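Local coordinates for protein Pcdhgb2 (Mus musculus, PDB 5SZR) that probably acts as a calcium-dependent cell-adhesion protein, with a possible role in making and keeping specific neuronal connections, and is represented here by extracellular cadherin domains 3 to 6, at residues Gly143-Cys147 and Lys162-Lys166; His285-Arg289 and Asp358-Gly362; Gly348-Val354 and Thr386-Thr391; Ala374-Phe380 and Asp399-Leu405. All coordinates share one frame. Where two conformers were deposited one is given. Residue numbers count along the deposited sequence, not the author numbering.

Overall arrangement
The four contacts follow an elongated row of cadherin domains. Contact 1 comes first along the chain, inside the domain of range 116-206. Contact 2 bridges the next two domains at a calcium-filled junction. Contacts 3 and 4 lie within the last domain, of range 340-426. The centres of contacts 1 and 4 are about 118 Å apart. Contacts 2 and 3 have centres about 29 Å apart, and D358-G362 follows strand 350-357 of contact 3. Contacts 3 and 4 interlock in sequence and touch: V351 CG2 is 3.6 Å from F380 CE1. Contact 1 packs two sheets across a sandwich, contact 3 pairs strands within one sheet, and contact 4 joins a crossing loop to a strand.

Contact 1. Residues Gly143-Cys147 and Lys162-Lys166; sequences GDVYC and KNYYK
Strands 145-147 and 164-166 run in nearly the same direction, 2° apart, with axes 8.9 Å from each other. This is packing between two sheets, with no backbone pairing. V145 lies nearest N163 (CA to CA 7.3 Å), and C147 nearest Y165 (8.3 Å). Y165 is the main filler. Its chi1 is m and chi2 is -93°. C147, also m, puts CB over the ring face, 4.1 Å from the centroid, as a CH-pi contact. C147 SG lies 3.8 Å from Y165 CE2, a sulfur-aromatic contact. C147 N gives a weak hydrogen bond to Y165 OH (3.3 Å). In the loops before the two strands, K162 has chi1 to chi3 t and chi4 m. Its NZ forms a salt bridge with D144 OD1 (2.5 Å). A water links G143 O, V145 N and N163 OD1. Such facing sheets form the cadherin β-sandwich. Strand 145-149 borders strand 180-189, while strand 164-169 lies between strands 128-135 and 155-159. L157 touches both C147 and Y165.

Contact 2. Residues His285-Arg289 and Asp358-Gly362; sequences HEQLR and DADSG. With CA (calcium ion), chain R; CA (calcium ion), chain Q; CA (calcium ion), chain P.
Both segments are loops. H285-Q287 coils like a helix in phi and psi but lacks a helix's hydrogen-bond pattern, and L288 is extended. In D358-G362, A359 turns (phi/psi -71/-12), D360 and S361 are extended, and G362 has positive phi (56/-140). D360 N donates to D358 OD1 (3.1 Å), which makes an Asx turn. The closest CA pair is E286 and D360, 6.9 Å apart. E286 points toward the other loop with chi1 m and chi2 p. Its CG packs against A359 O at 3.3 Å. E286 OE1 and OE2 bind calcium Q at 2.8 and 2.4 Å, and OE1 also binds calcium P at 2.3 Å. D360, chi1 m, bridges two ions: OD1 to calcium Q and OD2 to calcium R, both at 2.5 Å. D358, chi1 t, holds calcium R with OD1 at 2.5 Å and OD2 at 2.6 Å. E286 OE2 and D360 OD1 are 3.3 Å apart, bridged by calcium Q. H285 NE2 and S361 OG form a weak hydrogen bond at 3.3 Å; the stronger polar partner of H285 is V315. Waters 3 and 2 bind calcium P at 2.4 and 2.6 Å. E226, D284, D317, R318 O, N319, D320, N321 O, N364 O and D411 share in binding the ions. This is the three-calcium junction between successive cadherin domains, where loops of both domains and the linker surround the ions.

Contact 3. Residues Gly348-Val354 and Thr386-Thr391; sequences GYLVTKV and TGEVRT
Short polar bonds hold the two strands together. R390 NH1 donates to G348 O (2.7 Å), while R390 NE and NH2 each bond E388 OE1 at 3.0 Å in a salt bridge within its own strand. Chi1 of R390 is m, and chi2 and chi3 are t. The backbones pair antiparallel, with strand axes 4.6 Å apart at 166°. G348 N bonds T391 O (2.8 Å), T391 N bonds Y349 O (3.1 Å), V389 N bonds T352 O (2.7 Å), and V354 N bonds G387 O (2.7 Å). V351 and T352 both face V389, a classic β-bulge. V351 N bonds V389 O at 2.7 Å, and T352 N reaches V389 O weakly at 3.5 Å. V351 has phi/psi -72/-52 and shifts the register by one. L350 with R390 and K353 with E388 are non-hydrogen-bonded pairs. T386 OG1 accepts from E388 N (3.3 Å), an ST turn. G387 takes positive phi, and a CB there would clash with V354 O. L350, K353, E388 and R390 share the outer face; L350 CD1 packs 3.8 Å from E388 CB. T352 and V389 lie on the other face, and V351 CB meets V389 CG1 at 4.1 Å. Within this cadherin β-sandwich, V351 and V389 pack on L425 of the opposite sheet. Strand 388-391 is flanked by strands 350-357 and 380-382.

Contact 4. Residues Ala374-Phe380 and Asp399-Leu405; sequences ASDPGLF and DSARQRL. With MAN (alpha-D-mannopyranose), chain B.
A very short hydrogen bond marks this contact: S375 OG donates to Q403 OE1 at 2.4 Å. The same OG accepts from R404 N (2.9 Å), and S375 N donates to R404 O (3.1 Å). The regular strand stops at A374, which faces L405 in a non-hydrogen-bonded pair (CA to CA 4.7 Å). S375 (chi1 p, phi/psi -68/-22) turns the chain while still bonded to R404. Q403, with chi1 and chi2 both m, also donates through NE2 to S400 O (3.1 Å). In this cadherin β-sandwich, residues 374-380 leave edge strand 368-374 and cross to strand 380-382 of the other sheet. L379 CD2 lies 3.7 Å from Q403 CD. F380, chi1 m, meets Q403 CB with its ring edge (CE2, 3.8 Å), and its CB is 4.0 Å from L405 CD1. D376 OD2 and D399 OD1 are 3.5 Å apart, and R393 forms salt bridges with both. D399 OD2 also accepts from G396 N. R404 bonds Q373, and R404 NH1 bonds mannose O4 weakly (3.3 Å).

Contact 1. Residues Gly143-Cys147 and Lys162-Lys166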
loop_
_atom_site.group_PDB
_atom_site.type_symbol
_atom_site.label_atom_id
_atom_site.label_comp_id
_atom_site.label_asym_id
_atom_site.label_seq_id
_atom_site.Cartn_x
_atom_site.Cartn_y
_atom_site.Cartn_z
ATOM N N GLY A 143 2.067 -8.179 -47.117
ATOM C CA GLY A 143 1.809 -6.916 -46.463
ATOM C C GLY A 143 0.574 -6.875 -45.590
ATOM O O GLY A 143 0.265 -5.819 -45.028
ATOM N N ASP A 144 -0.146 -7.985 -45.460
ATOM C CA ASP A 144 -1.353 -8.043 -44.641
ATOM C C ASP A 144 -0.945 -8.356 -43.204
ATOM O O ASP A 144 -0.498 -9.469 -42.908
ATOM C CB ASP A 144 -2.316 -9.094 -45.183
ATOM C CG ASP A 144 -3.765 -8.765 -44.886
ATOM O OD1 ASP A 144 -4.155 -7.589 -45.051
ATOM O OD2 ASP A 144 -4.514 -9.682 -44.489
ATOM N N VAL A 145 -1.103 -7.376 -42.313
ATOM C CA VAL A 145 -0.642 -7.476 -40.932
ATOM C C VAL A 145 -1.842 -7.535 -39.999
ATOM O O VAL A 145 -2.879 -6.909 -40.245
ATOM C CB VAL A 145 0.274 -6.290 -40.559
ATOM C CG1 VAL A 145 0.850 -6.463 -39.153
ATOM C CG2 VAL A 145 1.379 -6.136 -41.575
ATOM N N TYR A 146 -1.695 -8.295 -38.915
ATOM C CA TYR A 146 -2.690 -8.344 -37.855
ATOM C C TYR A 146 -1.990 -8.354 -36.503
ATOM O O TYR A 146 -0.900 -8.912 -36.354
ATOM C CB TYR A 146 -3.606 -9.562 -37.992
ATOM C CG TYR A 146 -4.540 -9.463 -39.175
ATOM C CD1 TYR A 146 -5.816 -8.932 -39.035
ATOM C CD2 TYR A 146 -4.140 -9.887 -40.435
ATOM C CE1 TYR A 146 -6.672 -8.837 -40.118
ATOM C CE2 TYR A 146 -4.987 -9.797 -41.522
ATOM C CZ TYR A 146 -6.251 -9.273 -41.360
ATOM O OH TYR A 146 -7.096 -9.177 -42.439
ATOM N N CYS A 147 -2.631 -7.726 -35.521
ATOM C CA CYS A 147 -2.055 -7.531 -34.202
ATOM C C CYS A 147 -2.835 -8.298 -33.145
ATOM O O CYS A 147 -4.016 -8.615 -33.309
ATOM C CB CYS A 147 -2.033 -6.051 -33.823
ATOM S SG CYS A 147 -0.985 -5.036 -34.843
ATOM N N LYS A 162 -9.230 -1.135 -40.965
ATOM C CA LYS A 162 -8.096 -1.973 -41.337
ATOM C C LYS A 162 -6.780 -1.255 -41.062
ATOM O O LYS A 162 -6.575 -0.120 -41.501
ATOM C CB LYS A 162 -8.186 -2.372 -42.814
ATOM C CG LYS A 162 -7.272 -3.536 -43.193
ATOM C CD LYS A 162 -7.562 -4.044 -44.596
ATOM C CE LYS A 162 -7.070 -5.475 -44.790
ATOM N NZ LYS A 162 -5.616 -5.628 -44.507
ATOM N N ASN A 163 -5.897 -1.929 -40.321
ATOM C CA ASN A 163 -4.577 -1.467 -39.890
ATOM C C ASN A 163 -4.642 -0.455 -38.753
ATOM O O ASN A 163 -3.609 0.131 -38.402
ATOM C CB ASN A 163 -3.761 -0.869 -41.042
ATOM C CG ASN A 163 -3.737 -1.760 -42.261
ATOM O OD1 ASN A 163 -3.720 -2.986 -42.145
ATOM N ND2 ASN A 163 -3.745 -1.150 -43.442
ATOM N N TYR A 164 -5.811 -0.232 -38.156
ATOM C CA TYR A 164 -5.957 0.709 -37.048
ATOM C C TYR A 164 -6.589 0.006 -35.854
ATOM O O TYR A 164 -7.633 -0.644 -35.989
ATOM C CB TYR A 164 -6.795 1.923 -37.459
ATOM C CG TYR A 164 -6.087 2.835 -38.432
ATOM C CD1 TYR A 164 -5.307 3.894 -37.979
ATOM C CD2 TYR A 164 -6.188 2.635 -39.802
ATOM C CE1 TYR A 164 -4.653 4.728 -38.867
ATOM C CE2 TYR A 164 -5.540 3.461 -40.693
ATOM C CZ TYR A 164 -4.775 4.507 -40.222
ATOM O OH TYR A 164 -4.127 5.328 -41.112
ATOM N N TYR A 165 -5.960 0.143 -34.691
ATOM C CA TYR A 165 -6.433 -0.497 -33.475
ATOM C C TYR A 165 -6.499 0.513 -32.340
ATOM O O TYR A 165 -5.756 1.499 -32.313
ATOM C CB TYR A 165 -5.529 -1.665 -33.048
ATOM C CG TYR A 165 -5.434 -2.805 -34.042
ATOM C CD1 TYR A 165 -6.273 -3.908 -33.948
ATOM C CD2 TYR A 165 -4.492 -2.788 -35.060
ATOM C CE1 TYR A 165 -6.182 -4.954 -34.841
ATOM C CE2 TYR A 165 -4.395 -3.829 -35.962
ATOM C CZ TYR A 165 -5.241 -4.912 -35.848
ATOM O OH TYR A 165 -5.144 -5.954 -36.752
ATOM N N LYS A 166 -7.400 0.254 -31.397
ATOM C CA LYS A 166 -7.438 0.953 -30.122
ATOM C C LYS A 166 -7.159 -0.065 -29.028
ATOM O O LYS A 166 -7.839 -1.093 -28.948
ATOM C CB LYS A 166 -8.786 1.640 -29.893
ATOM C CG LYS A 166 -9.030 2.831 -30.794
ATOM C CD LYS A 166 -10.322 3.543 -30.439
ATOM C CE LYS A 166 -10.689 4.574 -31.497
ATOM N NZ LYS A 166 -11.899 5.354 -31.117
HETATM O O HOH W 1 -1.831 -4.848 -43.497
#

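Contact 2. Residues His285-Arg289 and Asp358-Gly362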
loop_
_atom_site.group_PDB
_atom_site.type_symbol
_atom_site.label_atom_id
_atom_site.label_comp_id
_atom_site.label_asym_id
_atom_site.label_seq_id
_atom_site.Cartn_x
_atom_site.Cartn_y
_atom_site.Cartn_z
ATOM N N HIS A 285 -8.353 9.641 40.573
ATOM C CA HIS A 285 -9.133 8.405 40.554
ATOM C C HIS A 285 -10.361 8.495 41.452
ATOM O O HIS A 285 -11.378 7.845 41.182
ATOM C CB HIS A 285 -8.249 7.229 40.975
ATOM C CG HIS A 285 -8.995 5.946 41.181
ATOM N ND1 HIS A 285 -9.229 5.050 40.161
ATOM C CD2 HIS A 285 -9.550 5.406 42.292
ATOM C CE1 HIS A 285 -9.901 4.014 40.633
ATOM N NE2 HIS A 285 -10.109 4.205 41.924
ATOM N N GLU A 286 -10.293 9.298 42.510
ATOM C CA GLU A 286 -11.419 9.409 43.427
ATOM C C GLU A 286 -12.580 10.204 42.835
ATOM O O GLU A 286 -13.717 10.033 43.287
ATOM C CB GLU A 286 -10.950 10.026 44.743
ATOM C CG GLU A 286 -10.250 9.035 45.686
ATOM C CD GLU A 286 -8.905 8.540 45.170
ATOM O OE1 GLU A 286 -8.070 9.373 44.774
ATOM O OE2 GLU A 286 -8.678 7.313 45.171
ATOM N N GLN A 287 -12.326 11.056 41.837
ATOM C CA GLN A 287 -13.402 11.769 41.161
ATOM C C GLN A 287 -13.930 10.997 39.953
ATOM O O GLN A 287 -15.146 10.890 39.775
ATOM C CB GLN A 287 -12.935 13.166 40.737
ATOM C CG GLN A 287 -12.787 14.147 41.893
ATOM C CD GLN A 287 -14.082 14.344 42.665
ATOM O OE1 GLN A 287 -15.147 14.530 42.075
ATOM N NE2 GLN A 287 -13.996 14.295 43.989
ATOM N N LEU A 288 -13.043 10.451 39.127
ATOM C CA LEU A 288 -13.455 9.749 37.920
ATOM C C LEU A 288 -12.527 8.573 37.665
ATOM O O LEU A 288 -11.309 8.745 37.575
ATOM C CB LEU A 288 -13.455 10.693 36.712
ATOM C CG LEU A 288 -13.944 10.136 35.373
ATOM C CD1 LEU A 288 -15.384 9.642 35.480
ATOM C CD2 LEU A 288 -13.818 11.207 34.308
ATOM N N ARG A 289 -13.111 7.383 37.541
ATOM C CA ARG A 289 -12.335 6.169 37.337
ATOM C C ARG A 289 -12.077 5.865 35.869
ATOM O O ARG A 289 -11.094 5.183 35.560
ATOM C CB ARG A 289 -13.045 4.976 37.991
ATOM C CG ARG A 289 -13.120 5.068 39.514
ATOM C CD ARG A 289 -14.395 4.435 40.051
ATOM N NE ARG A 289 -14.272 2.997 40.266
ATOM C CZ ARG A 289 -14.289 2.418 41.463
ATOM N NH1 ARG A 289 -14.428 3.154 42.556
ATOM N NH2 ARG A 289 -14.175 1.102 41.569
ATOM N N ASP A 358 -10.888 5.079 54.363
ATOM C CA ASP A 358 -9.790 5.365 53.442
ATOM C C ASP A 358 -10.385 5.683 52.079
ATOM O O ASP A 358 -11.141 4.876 51.531
ATOM C CB ASP A 358 -8.829 4.174 53.357
ATOM C CG ASP A 358 -7.488 4.540 52.754
ATOM O OD1 ASP A 358 -7.455 5.049 51.615
ATOM O OD2 ASP A 358 -6.458 4.318 53.420
ATOM N N ALA A 359 -10.043 6.852 51.532
ATOM C CA ALA A 359 -10.659 7.330 50.298
ATOM C C ALA A 359 -10.223 6.553 49.060
ATOM O O ALA A 359 -10.842 6.716 47.999
ATOM C CB ALA A 359 -10.351 8.817 50.099
ATOM N N ASP A 360 -9.185 5.726 49.156
ATOM C CA ASP A 360 -8.659 5.046 47.979
ATOM C C ASP A 360 -9.462 3.790 47.660
ATOM O O ASP A 360 -10.582 3.621 48.159
ATOM C CB ASP A 360 -7.182 4.714 48.188
ATOM C CG ASP A 360 -6.329 5.958 48.361
ATOM O OD1 ASP A 360 -6.612 6.969 47.689
ATOM O OD2 ASP A 360 -5.380 5.937 49.170
ATOM N N SER A 361 -8.907 2.911 46.827
ATOM C CA SER A 361 -9.578 1.689 46.404
ATOM C C SER A 361 -8.620 0.509 46.516
ATOM O O SER A 361 -7.406 0.678 46.652
ATOM C CB SER A 361 -10.100 1.806 44.966
ATOM O OG SER A 361 -10.979 2.907 44.832
ATOM N N GLY A 362 -9.187 -0.695 46.461
ATOM C CA GLY A 362 -8.387 -1.906 46.490
ATOM C C GLY A 362 -7.494 -1.990 47.709
ATOM O O GLY A 362 -7.881 -1.625 48.829
HETATM CA CA CA R . -4.965 4.752 51.276
HETATM CA CA CA Q . -6.311 7.292 45.220
HETATM CA CA CA P . -6.634 11.096 44.224
HETATM O O HOH W 2 -7.334 12.245 46.441
HETATM O O HOH W 3 -5.795 13.098 43.203
#

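Contact 3. Residues Gly348-Val354 and Thr386-Thr391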
loop_
_atom_site.group_PDB
_atom_site.type_symbol
_atom_site.label_atom_id
_atom_site.label_comp_id
_atom_site.label_asym_id
_atom_site.label_seq_id
_atom_site.Cartn_x
_atom_site.Cartn_y
_atom_site.Cartn_z
ATOM N N GLY A 348 -12.954 -11.558 75.683
ATOM C CA GLY A 348 -13.807 -11.204 74.572
ATOM C C GLY A 348 -14.625 -9.950 74.788
ATOM O O GLY A 348 -15.249 -9.465 73.833
ATOM N N TYR A 349 -14.643 -9.420 76.013
ATOM C CA TYR A 349 -15.337 -8.171 76.306
ATOM C C TYR A 349 -14.859 -7.069 75.372
ATOM O O TYR A 349 -13.661 -6.787 75.290
ATOM C CB TYR A 349 -15.092 -7.772 77.768
ATOM C CG TYR A 349 -15.781 -6.492 78.191
ATOM C CD1 TYR A 349 -17.010 -6.524 78.835
ATOM C CD2 TYR A 349 -15.204 -5.251 77.941
ATOM C CE1 TYR A 349 -17.647 -5.358 79.216
ATOM C CE2 TYR A 349 -15.833 -4.082 78.318
ATOM C CZ TYR A 349 -17.051 -4.141 78.954
ATOM O OH TYR A 349 -17.676 -2.975 79.328
ATOM N N LEU A 350 -15.803 -6.442 74.672
ATOM C CA LEU A 350 -15.477 -5.407 73.694
ATOM C C LEU A 350 -15.288 -4.073 74.411
ATOM O O LEU A 350 -16.262 -3.442 74.837
ATOM C CB LEU A 350 -16.572 -5.309 72.634
ATOM C CG LEU A 350 -16.350 -4.204 71.599
ATOM C CD1 LEU A 350 -15.157 -4.532 70.712
ATOM C CD2 LEU A 350 -17.603 -3.966 70.768
ATOM N N VAL A 351 -14.033 -3.640 74.547
ATOM C CA VAL A 351 -13.753 -2.357 75.187
ATOM C C VAL A 351 -14.174 -1.212 74.278
ATOM O O VAL A 351 -14.914 -0.308 74.684
ATOM C CB VAL A 351 -12.264 -2.258 75.559
ATOM C CG1 VAL A 351 -11.961 -0.902 76.176
ATOM C CG2 VAL A 351 -11.880 -3.381 76.498
ATOM N N THR A 352 -13.707 -1.235 73.036
ATOM C CA THR A 352 -14.106 -0.259 72.033
ATOM C C THR A 352 -13.702 -0.803 70.670
ATOM O O THR A 352 -13.094 -1.871 70.555
ATOM C CB THR A 352 -13.483 1.117 72.297
ATOM O OG1 THR A 352 -14.000 2.066 71.355
ATOM C CG2 THR A 352 -11.967 1.057 72.163
ATOM N N LYS A 353 -14.048 -0.052 69.633
ATOM C CA LYS A 353 -13.797 -0.464 68.259
ATOM C C LYS A 353 -13.288 0.743 67.492
ATOM O O LYS A 353 -13.999 1.744 67.366
ATOM C CB LYS A 353 -15.071 -1.021 67.623
ATOM C CG LYS A 353 -14.936 -1.441 66.179
ATOM C CD LYS A 353 -16.234 -2.072 65.717
ATOM C CE LYS A 353 -16.253 -2.316 64.229
ATOM N NZ LYS A 353 -17.536 -2.960 63.842
ATOM N N VAL A 354 -12.052 0.662 67.006
ATOM C CA VAL A 354 -11.544 1.697 66.116
ATOM C C VAL A 354 -12.286 1.607 64.791
ATOM O O VAL A 354 -12.395 0.527 64.197
ATOM C CB VAL A 354 -10.027 1.552 65.925
ATOM C CG1 VAL A 354 -9.467 2.752 65.184
ATOM C CG2 VAL A 354 -9.343 1.388 67.271
ATOM N N THR A 386 -10.798 -5.933 62.014
ATOM C CA THR A 386 -11.996 -5.341 62.597
ATOM C C THR A 386 -11.708 -4.085 63.414
ATOM O O THR A 386 -12.579 -3.213 63.524
ATOM C CB THR A 386 -12.716 -6.370 63.474
ATOM O OG1 THR A 386 -11.882 -6.720 64.584
ATOM C CG2 THR A 386 -13.025 -7.624 62.669
ATOM N N GLY A 387 -10.509 -3.952 63.969
ATOM C CA GLY A 387 -10.267 -2.833 64.857
ATOM C C GLY A 387 -11.030 -2.918 66.160
ATOM O O GLY A 387 -11.213 -1.899 66.834
ATOM N N GLU A 388 -11.503 -4.109 66.518
ATOM C CA GLU A 388 -12.173 -4.320 67.791
ATOM C C GLU A 388 -11.135 -4.535 68.882
ATOM O O GLU A 388 -10.229 -5.363 68.736
ATOM C CB GLU A 388 -13.111 -5.525 67.704
ATOM C CG GLU A 388 -14.188 -5.393 66.640
ATOM C CD GLU A 388 -14.945 -6.687 66.411
ATOM O OE1 GLU A 388 -14.509 -7.731 66.941
ATOM O OE2 GLU A 388 -15.973 -6.661 65.700
ATOM N N VAL A 389 -11.261 -3.777 69.967
ATOM C CA VAL A 389 -10.370 -3.878 71.115
ATOM C C VAL A 389 -11.082 -4.712 72.169
ATOM O O VAL A 389 -12.074 -4.269 72.759
ATOM C CB VAL A 389 -9.996 -2.493 71.658
ATOM C CG1 VAL A 389 -9.166 -2.621 72.936
ATOM C CG2 VAL A 389 -9.261 -1.686 70.597
ATOM N N ARG A 390 -10.588 -5.923 72.408
ATOM C CA ARG A 390 -11.197 -6.837 73.360
ATOM C C ARG A 390 -10.193 -7.229 74.434
ATOM O O ARG A 390 -8.977 -7.167 74.232
ATOM C CB ARG A 390 -11.732 -8.092 72.655
ATOM C CG ARG A 390 -12.856 -7.788 71.674
ATOM C CD ARG A 390 -13.215 -8.968 70.780
ATOM N NE ARG A 390 -14.276 -8.601 69.847
ATOM C CZ ARG A 390 -15.573 -8.789 70.073
ATOM N NH1 ARG A 390 -15.978 -9.354 71.201
ATOM N NH2 ARG A 390 -16.468 -8.411 69.170
ATOM N N THR A 391 -10.713 -7.619 75.595
ATOM C CA THR A 391 -9.873 -8.283 76.579
ATOM C C THR A 391 -9.544 -9.683 76.082
ATOM O O THR A 391 -10.395 -10.368 75.510
ATOM C CB THR A 391 -10.567 -8.359 77.943
ATOM O OG1 THR A 391 -11.741 -9.172 77.842
ATOM C CG2 THR A 391 -10.959 -6.968 78.434
HETATM O O HOH W 4 -13.400 -0.546 61.979
#

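Contact 4. Residues Ala374-Phe380 and Asp399-Leu405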
loop_
_atom_site.group_PDB
_atom_site.type_symbol
_atom_site.label_atom_id
_atom_site.label_comp_id
_atom_site.label_asym_id
_atom_site.label_seq_id
_atom_site.Cartn_x
_atom_site.Cartn_y
_atom_site.Cartn_z
ATOM N N ALA A 374 1.898 -1.330 74.142
ATOM C CA ALA A 374 0.925 -1.832 75.100
ATOM C C ALA A 374 1.554 -1.843 76.482
ATOM O O ALA A 374 2.684 -2.318 76.641
ATOM C CB ALA A 374 0.447 -3.239 74.727
ATOM N N SER A 375 0.832 -1.317 77.477
ATOM C CA SER A 375 1.343 -1.358 78.843
ATOM C C SER A 375 1.382 -2.777 79.392
ATOM O O SER A 375 2.138 -3.048 80.330
ATOM C CB SER A 375 0.511 -0.453 79.760
ATOM O OG SER A 375 -0.876 -0.697 79.612
ATOM N N ASP A 376 0.593 -3.687 78.825
ATOM C CA ASP A 376 0.650 -5.102 79.185
ATOM C C ASP A 376 0.275 -5.897 77.946
ATOM O O ASP A 376 -0.916 -6.102 77.665
ATOM C CB ASP A 376 -0.269 -5.435 80.356
ATOM C CG ASP A 376 -0.058 -6.839 80.883
ATOM O OD1 ASP A 376 1.010 -7.425 80.608
ATOM O OD2 ASP A 376 -0.956 -7.357 81.580
ATOM N N PRO A 377 1.258 -6.351 77.170
ATOM C CA PRO A 377 0.943 -7.100 75.948
ATOM C C PRO A 377 0.214 -8.394 76.275
ATOM O O PRO A 377 0.614 -9.147 77.164
ATOM C CB PRO A 377 2.321 -7.365 75.328
ATOM C CG PRO A 377 3.243 -6.378 75.985
ATOM C CD PRO A 377 2.707 -6.194 77.363
ATOM N N GLY A 378 -0.869 -8.646 75.544
ATOM C CA GLY A 378 -1.660 -9.840 75.715
ATOM C C GLY A 378 -2.873 -9.671 76.603
ATOM O O GLY A 378 -3.760 -10.531 76.584
ATOM N N LEU A 379 -2.929 -8.597 77.392
ATOM C CA LEU A 379 -4.147 -8.310 78.139
ATOM C C LEU A 379 -5.291 -7.961 77.198
ATOM O O LEU A 379 -6.417 -8.444 77.366
ATOM C CB LEU A 379 -3.902 -7.169 79.127
ATOM C CG LEU A 379 -5.111 -6.814 79.985
ATOM C CD1 LEU A 379 -5.505 -8.016 80.827
ATOM C CD2 LEU A 379 -4.814 -5.609 80.862
ATOM N N PHE A 380 -5.017 -7.123 76.201
ATOM C CA PHE A 380 -5.989 -6.736 75.196
ATOM C C PHE A 380 -5.565 -7.273 73.838
ATOM O O PHE A 380 -4.370 -7.348 73.524
ATOM C CB PHE A 380 -6.140 -5.214 75.110
ATOM C CG PHE A 380 -6.687 -4.585 76.354
ATOM C CD1 PHE A 380 -8.042 -4.641 76.638
ATOM C CD2 PHE A 380 -5.850 -3.922 77.243
ATOM C CE1 PHE A 380 -8.553 -4.055 77.788
ATOM C CE2 PHE A 380 -6.354 -3.337 78.392
ATOM C CZ PHE A 380 -7.705 -3.403 78.663
ATOM N N ASP A 399 -2.275 -6.848 87.764
ATOM C CA ASP A 399 -2.399 -6.025 86.568
ATOM C C ASP A 399 -2.820 -4.613 86.955
ATOM O O ASP A 399 -3.724 -4.432 87.777
ATOM C CB ASP A 399 -3.408 -6.633 85.593
ATOM C CG ASP A 399 -2.939 -7.957 85.014
ATOM O OD1 ASP A 399 -1.710 -8.165 84.916
ATOM O OD2 ASP A 399 -3.799 -8.784 84.649
ATOM N N SER A 400 -2.164 -3.620 86.358
ATOM C CA SER A 400 -2.440 -2.228 86.687
ATOM C C SER A 400 -3.859 -1.847 86.279
ATOM O O SER A 400 -4.379 -2.313 85.262
ATOM C CB SER A 400 -1.439 -1.307 85.985
ATOM O OG SER A 400 -0.131 -1.848 86.012
ATOM N N ALA A 401 -4.485 -0.984 87.082
ATOM C CA ALA A 401 -5.828 -0.516 86.753
ATOM C C ALA A 401 -5.822 0.346 85.495
ATOM O O ALA A 401 -6.732 0.246 84.663
ATOM C CB ALA A 401 -6.420 0.256 87.933
ATOM N N ARG A 402 -4.811 1.199 85.340
ATOM C CA ARG A 402 -4.682 2.048 84.163
ATOM C C ARG A 402 -3.872 1.328 83.095
ATOM O O ARG A 402 -2.762 0.855 83.363
ATOM C CB ARG A 402 -4.009 3.375 84.514
ATOM C CG ARG A 402 -4.791 4.272 85.461
ATOM C CD ARG A 402 -4.173 5.662 85.487
ATOM N NE ARG A 402 -4.003 6.182 84.129
ATOM C CZ ARG A 402 -4.721 7.171 83.607
ATOM N NH1 ARG A 402 -5.652 7.771 84.337
ATOM N NH2 ARG A 402 -4.496 7.569 82.359
ATOM N N GLN A 403 -4.423 1.260 81.885
ATOM C CA GLN A 403 -3.768 0.619 80.755
ATOM C C GLN A 403 -3.731 1.578 79.575
ATOM O O GLN A 403 -4.582 2.461 79.445
ATOM C CB GLN A 403 -4.484 -0.677 80.356
ATOM C CG GLN A 403 -4.442 -1.752 81.426
ATOM C CD GLN A 403 -3.089 -2.422 81.514
ATOM O OE1 GLN A 403 -2.320 -2.418 80.548
ATOM N NE2 GLN A 403 -2.787 -3.003 82.670
ATOM N N ARG A 404 -2.739 1.395 78.710
ATOM C CA ARG A 404 -2.553 2.283 77.571
ATOM C C ARG A 404 -2.143 1.486 76.345
ATOM O O ARG A 404 -1.201 0.689 76.406
ATOM C CB ARG A 404 -1.500 3.348 77.880
ATOM C CG ARG A 404 -1.091 4.182 76.683
ATOM C CD ARG A 404 0.016 5.144 77.073
ATOM N NE ARG A 404 0.453 5.971 75.956
ATOM C CZ ARG A 404 1.288 5.563 75.006
ATOM N NH1 ARG A 404 1.634 6.392 74.031
ATOM N NH2 ARG A 404 1.772 4.327 75.025
ATOM N N LEU A 405 -2.850 1.711 75.237
ATOM C CA LEU A 405 -2.556 1.102 73.946
ATOM C C LEU A 405 -2.309 2.195 72.915
ATOM O O LEU A 405 -3.084 3.154 72.826
ATOM C CB LEU A 405 -3.709 0.216 73.463
ATOM C CG LEU A 405 -4.067 -1.130 74.092
ATOM C CD1 LEU A 405 -5.181 -1.764 73.277
ATOM C CD2 LEU A 405 -2.874 -2.055 74.152
HETATM C C1 MAN B . -1.578 8.853 71.566
HETATM C C2 MAN B . -0.317 8.909 70.704
HETATM C C3 MAN B . 0.915 8.782 71.606
HETATM C C4 MAN B . 0.908 9.859 72.702
HETATM C C5 MAN B . -0.398 9.802 73.516
HETATM C C6 MAN B . -0.538 10.992 74.464
HETATM O O2 MAN B . -0.204 10.178 70.044
HETATM O O3 MAN B . 2.136 8.839 70.869
HETATM O O4 MAN B . 2.005 9.656 73.577
HETATM O O5 MAN B . -1.563 9.807 72.624
HETATM O O6 MAN B . -1.720 10.826 75.245
#